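Long-range contact in Stk_08120 (PDB 2EJX), which probably carries fatty acids, as a member of a thermoacidophile-specific family related to the Bet v 1-like proteins: residues V7-M21 with I88-L100. Numbering follows the deposited sequence.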
# COMPACT_ATOMS: atom_id res chain seq x y z
N VAL A 7 -3.87 11.27 1.37
CA VAL A 7 -2.40 11.38 1.42
C VAL A 7 -1.96 10.75 0.11
O VAL A 7 -2.51 9.71 -0.27
CB VAL A 7 -1.79 10.56 2.60
CG1 VAL A 7 -0.25 10.71 2.66
CG2 VAL A 7 -2.39 11.02 3.93
N GLU A 8 -1.03 11.38 -0.60
CA GLU A 8 -0.56 10.76 -1.84
C GLU A 8 0.91 10.96 -2.12
O GLU A 8 1.57 11.75 -1.45
CB GLU A 8 -1.38 11.23 -3.03
CG GLU A 8 -1.38 12.68 -3.28
CD GLU A 8 -2.48 13.02 -4.26
OE1 GLU A 8 -2.50 12.45 -5.38
OE2 GLU A 8 -3.35 13.85 -3.90
N LYS A 9 1.40 10.26 -3.14
CA LYS A 9 2.82 10.26 -3.44
C LYS A 9 2.98 9.78 -4.87
O LYS A 9 2.42 8.76 -5.23
CB LYS A 9 3.57 9.29 -2.47
CG LYS A 9 5.12 9.30 -2.68
CD LYS A 9 5.72 10.51 -1.94
CE LYS A 9 7.19 10.73 -2.29
NZ LYS A 9 7.61 12.00 -1.60
N GLU A 10 3.78 10.49 -5.65
CA GLU A 10 4.15 10.08 -6.98
C GLU A 10 5.42 9.28 -6.82
O GLU A 10 6.27 9.66 -6.00
CB GLU A 10 4.46 11.32 -7.84
CG GLU A 10 4.95 10.97 -9.21
CD GLU A 10 5.07 12.18 -10.10
OE1 GLU A 10 6.16 12.76 -10.14
OE2 GLU A 10 4.06 12.56 -10.74
N ILE A 11 5.50 8.16 -7.54
CA ILE A 11 6.70 7.35 -7.56
C ILE A 11 7.16 7.20 -8.99
O ILE A 11 6.37 6.82 -9.88
CB ILE A 11 6.43 5.96 -6.96
CG1 ILE A 11 5.99 6.11 -5.49
CG2 ILE A 11 7.69 4.99 -7.11
CD1 ILE A 11 5.96 4.83 -4.69
N LYS A 12 8.46 7.44 -9.20
CA LYS A 12 9.13 7.25 -10.47
C LYS A 12 9.91 5.94 -10.44
O LYS A 12 10.59 5.64 -9.46
CB LYS A 12 10.08 8.43 -10.71
CG LYS A 12 9.36 9.78 -10.85
CD LYS A 12 9.09 10.01 -12.36
CE LYS A 12 8.21 11.20 -12.65
NZ LYS A 12 7.70 11.13 -14.08
N THR A 13 9.82 5.16 -11.52
CA THR A 13 10.49 3.87 -11.58
C THR A 13 11.07 3.57 -12.96
O THR A 13 10.50 3.94 -13.98
CB THR A 13 9.53 2.70 -11.15
OG1 THR A 13 10.18 1.43 -11.27
CG2 THR A 13 8.29 2.66 -12.04
N ASN A 14 12.25 2.96 -12.97
CA ASN A 14 12.83 2.37 -14.16
C ASN A 14 12.57 0.88 -14.28
O ASN A 14 13.11 0.21 -15.18
CB ASN A 14 14.35 2.57 -14.12
CG ASN A 14 14.75 3.98 -14.44
OD1 ASN A 14 14.01 4.73 -15.09
ND2 ASN A 14 15.97 4.34 -14.06
N GLN A 15 11.80 0.31 -13.35
CA GLN A 15 11.47 -1.10 -13.43
C GLN A 15 10.29 -1.24 -14.39
O GLN A 15 9.62 -0.23 -14.69
CB GLN A 15 11.11 -1.66 -12.03
CG GLN A 15 12.26 -2.01 -11.13
CD GLN A 15 12.81 -3.38 -11.43
OE1 GLN A 15 12.22 -4.13 -12.19
NE2 GLN A 15 13.95 -3.71 -10.85
N ASP A 16 10.02 -2.44 -14.89
CA ASP A 16 8.90 -2.63 -15.80
C ASP A 16 7.65 -2.24 -15.04
O ASP A 16 7.32 -2.86 -14.02
CB ASP A 16 8.80 -4.08 -16.28
CG ASP A 16 7.59 -4.33 -17.18
OD1 ASP A 16 6.44 -4.20 -16.73
OD2 ASP A 16 7.78 -4.67 -18.37
N ILE A 17 6.95 -1.24 -15.54
CA ILE A 17 5.83 -0.66 -14.81
C ILE A 17 4.70 -1.64 -14.55
O ILE A 17 4.00 -1.51 -13.58
CB ILE A 17 5.26 0.62 -15.53
CG1 ILE A 17 4.26 1.34 -14.61
CG2 ILE A 17 4.62 0.25 -16.92
CD1 ILE A 17 4.90 2.17 -13.47
N ASP A 18 4.53 -2.62 -15.42
CA ASP A 18 3.44 -3.53 -15.27
C ASP A 18 3.76 -4.54 -14.20
O ASP A 18 2.92 -4.90 -13.39
CB ASP A 18 3.04 -4.12 -16.64
CG ASP A 18 2.48 -3.05 -17.58
OD1 ASP A 18 1.65 -2.21 -17.12
OD2 ASP A 18 2.91 -2.99 -18.74
N VAL A 19 5.03 -4.90 -14.11
CA VAL A 19 5.49 -5.72 -12.98
C VAL A 19 5.31 -4.99 -11.65
O VAL A 19 4.84 -5.59 -10.69
CB VAL A 19 6.98 -6.18 -13.21
CG1 VAL A 19 7.55 -6.86 -11.94
CG2 VAL A 19 6.99 -7.19 -14.39
N VAL A 20 5.67 -3.72 -11.62
CA VAL A 20 5.53 -2.94 -10.40
C VAL A 20 4.08 -2.85 -9.94
O VAL A 20 3.77 -3.02 -8.75
CB VAL A 20 6.14 -1.56 -10.59
CG1 VAL A 20 5.91 -0.69 -9.36
CG2 VAL A 20 7.73 -1.68 -10.91
N MET A 21 3.20 -2.51 -10.88
CA MET A 21 1.75 -2.48 -10.61
C MET A 21 1.25 -3.83 -10.08
O MET A 21 0.43 -3.89 -9.14
CB MET A 21 0.99 -2.08 -11.87
CG MET A 21 1.18 -0.63 -12.34
SD MET A 21 0.55 0.56 -11.10
CE MET A 21 -1.19 0.28 -11.22
N ILE A 88 -3.55 2.59 -6.25
CA ILE A 88 -2.28 2.67 -6.97
C ILE A 88 -2.58 2.82 -8.49
O ILE A 88 -3.20 1.94 -9.09
CB ILE A 88 -1.32 1.49 -6.62
CG1 ILE A 88 -1.17 1.31 -5.09
CG2 ILE A 88 0.08 1.74 -7.27
CD1 ILE A 88 -2.10 0.23 -4.43
N ARG A 89 -2.20 3.97 -9.08
CA ARG A 89 -2.58 4.28 -10.46
C ARG A 89 -1.34 4.46 -11.32
O ARG A 89 -0.46 5.22 -10.95
CB ARG A 89 -3.45 5.54 -10.54
CG ARG A 89 -4.72 5.49 -9.68
CD ARG A 89 -5.46 6.85 -9.76
NE ARG A 89 -6.73 6.80 -9.01
CZ ARG A 89 -7.25 7.82 -8.32
NH1 ARG A 89 -6.65 9.01 -8.30
NH2 ARG A 89 -8.40 7.65 -7.68
N LYS A 90 -1.27 3.73 -12.43
CA LYS A 90 -0.24 3.95 -13.40
C LYS A 90 -0.54 5.28 -14.12
O LYS A 90 -1.64 5.47 -14.62
CB LYS A 90 -0.17 2.77 -14.39
CG LYS A 90 0.70 3.07 -15.63
CD LYS A 90 0.97 1.84 -16.41
CE LYS A 90 1.59 2.17 -17.74
NZ LYS A 90 1.58 0.99 -18.66
N LYS A 91 0.45 6.17 -14.18
CA LYS A 91 0.30 7.45 -14.86
C LYS A 91 0.95 7.44 -16.23
O LYS A 91 0.42 8.06 -17.17
CB LYS A 91 0.82 8.59 -13.99
CG LYS A 91 0.17 8.68 -12.64
CD LYS A 91 0.22 10.09 -12.04
CE LYS A 91 1.63 10.56 -11.84
NZ LYS A 91 1.70 11.71 -10.92
N ASP A 92 2.12 6.80 -16.35
CA ASP A 92 2.75 6.56 -17.66
C ASP A 92 3.71 5.42 -17.47
O ASP A 92 3.62 4.74 -16.43
CB ASP A 92 3.50 7.80 -18.21
CG ASP A 92 4.48 8.40 -17.20
OD1 ASP A 92 5.26 7.66 -16.52
OD2 ASP A 92 4.47 9.63 -17.09
N ASN A 93 4.63 5.23 -18.43
CA ASN A 93 5.54 4.07 -18.41
C ASN A 93 6.57 4.07 -17.27
O ASN A 93 7.21 3.04 -17.00
CB ASN A 93 6.28 3.94 -19.77
CG ASN A 93 7.32 2.79 -19.76
OD1 ASN A 93 8.54 3.02 -19.71
ND2 ASN A 93 6.83 1.55 -19.76
N ASN A 94 6.74 5.22 -16.62
CA ASN A 94 7.77 5.31 -15.57
C ASN A 94 7.28 5.93 -14.28
O ASN A 94 8.09 6.33 -13.48
CB ASN A 94 9.00 6.14 -16.04
CG ASN A 94 9.74 5.49 -17.19
OD1 ASN A 94 10.54 4.55 -16.99
ND2 ASN A 94 9.53 6.01 -18.40
N THR A 95 5.96 6.05 -14.11
CA THR A 95 5.41 6.85 -13.02
C THR A 95 4.10 6.25 -12.57
O THR A 95 3.26 5.87 -13.40
CB THR A 95 5.14 8.32 -13.45
OG1 THR A 95 6.20 8.76 -14.29
CG2 THR A 95 5.05 9.23 -12.25
N LEU A 96 3.92 6.19 -11.25
CA LEU A 96 2.65 5.85 -10.69
C LEU A 96 2.27 6.82 -9.58
O LEU A 96 3.09 7.64 -9.14
CB LEU A 96 2.62 4.39 -10.21
CG LEU A 96 3.58 3.86 -9.15
CD1 LEU A 96 3.14 4.14 -7.70
CD2 LEU A 96 3.75 2.37 -9.34
N GLN A 97 1.01 6.74 -9.17
CA GLN A 97 0.52 7.54 -8.04
C GLN A 97 -0.11 6.62 -7.02
O GLN A 97 -0.87 5.73 -7.40
CB GLN A 97 -0.53 8.58 -8.55
CG GLN A 97 -0.86 9.73 -7.56
CD GLN A 97 0.23 10.80 -7.36
OE1 GLN A 97 0.21 11.55 -6.37
NE2 GLN A 97 1.14 10.90 -8.29
N ILE A 98 0.15 6.89 -5.75
CA ILE A 98 -0.49 6.20 -4.62
C ILE A 98 -1.31 7.24 -3.88
O ILE A 98 -0.79 8.33 -3.57
CB ILE A 98 0.56 5.58 -3.66
CG1 ILE A 98 1.50 4.64 -4.46
CG2 ILE A 98 -0.12 4.91 -2.45
CD1 ILE A 98 2.54 3.90 -3.60
N ILE A 99 -2.59 6.92 -3.68
CA ILE A 99 -3.49 7.82 -2.97
C ILE A 99 -4.18 6.98 -1.90
O ILE A 99 -4.84 6.00 -2.22
CB ILE A 99 -4.61 8.38 -3.89
CG1 ILE A 99 -4.02 9.05 -5.14
CG2 ILE A 99 -5.47 9.37 -3.13
CD1 ILE A 99 -4.15 8.17 -6.40
N LEU A 100 -4.05 7.39 -0.64
CA LEU A 100 -4.78 6.79 0.47
C LEU A 100 -5.88 7.72 0.98
O LEU A 100 -5.59 8.86 1.42
CB LEU A 100 -3.84 6.47 1.64
CG LEU A 100 -4.50 5.74 2.83
CD1 LEU A 100 -5.08 4.37 2.47
CD2 LEU A 100 -3.48 5.61 4.01
O HOH W 1 7.85 0.19 -17.94
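Val7 to Lys12 pairs antiparallel with Thr95 to Leu100, the axes 4.7 Å apart, at the edge of the curved antiparallel sheet of this Bet v 1-like fold. Val7, Lys9 and Ile11 form hydrogen-bonded pairs with Leu100, Ile98 and Leu96, and Thr13 N adds a further bond to Asn94 O. Past Asp16, whose OD1 caps the helix by accepting from Asp18 N and Val19 N on opposite faces of its carboxylate, the chain turns back and the helix runs along the 88-92/95-100 hairpin, nearly antiparallel to strand 88-92.

Ile11, Leu96 and Ile98 share the face covered by helix 105-137, where Lys9 pairs with Asp120. Leu96 links the edge strand to the helix: its CD1 lies 3.8 Å from Ile11 CB, while CD2 meets Val20 CG1 at 3.7 Å and also faces Met21 SD. Bends at chi2 and chi3 (-63° and -70°) curl Met21 over strand 88-92, bringing CE within 3.4 Å of Ile88 O. The extended chain of Lys90 passes alongside Ile17, its CE 3.7 Å from Ile17 CG2, and its NZ ends 3.6 Å from Asp18 OD1 in a long salt bridge. A water accepts from Ile17 N and donates to Asn93 O, joining the helix start to the hairpin turn.

On the face of the sheet that carries Glu10, Lys12 and Thr95, Glu10 crosses Lys91 at about a right angle, and its OE2 takes Lys91 NZ on the anti lone pair in a salt bridge. Nearby, Asp92 OD1 receives both Asn94 N, in an Asx turn, and Thr95 OG1, which in turn accepts from Lys12 NZ at 2.8 Å.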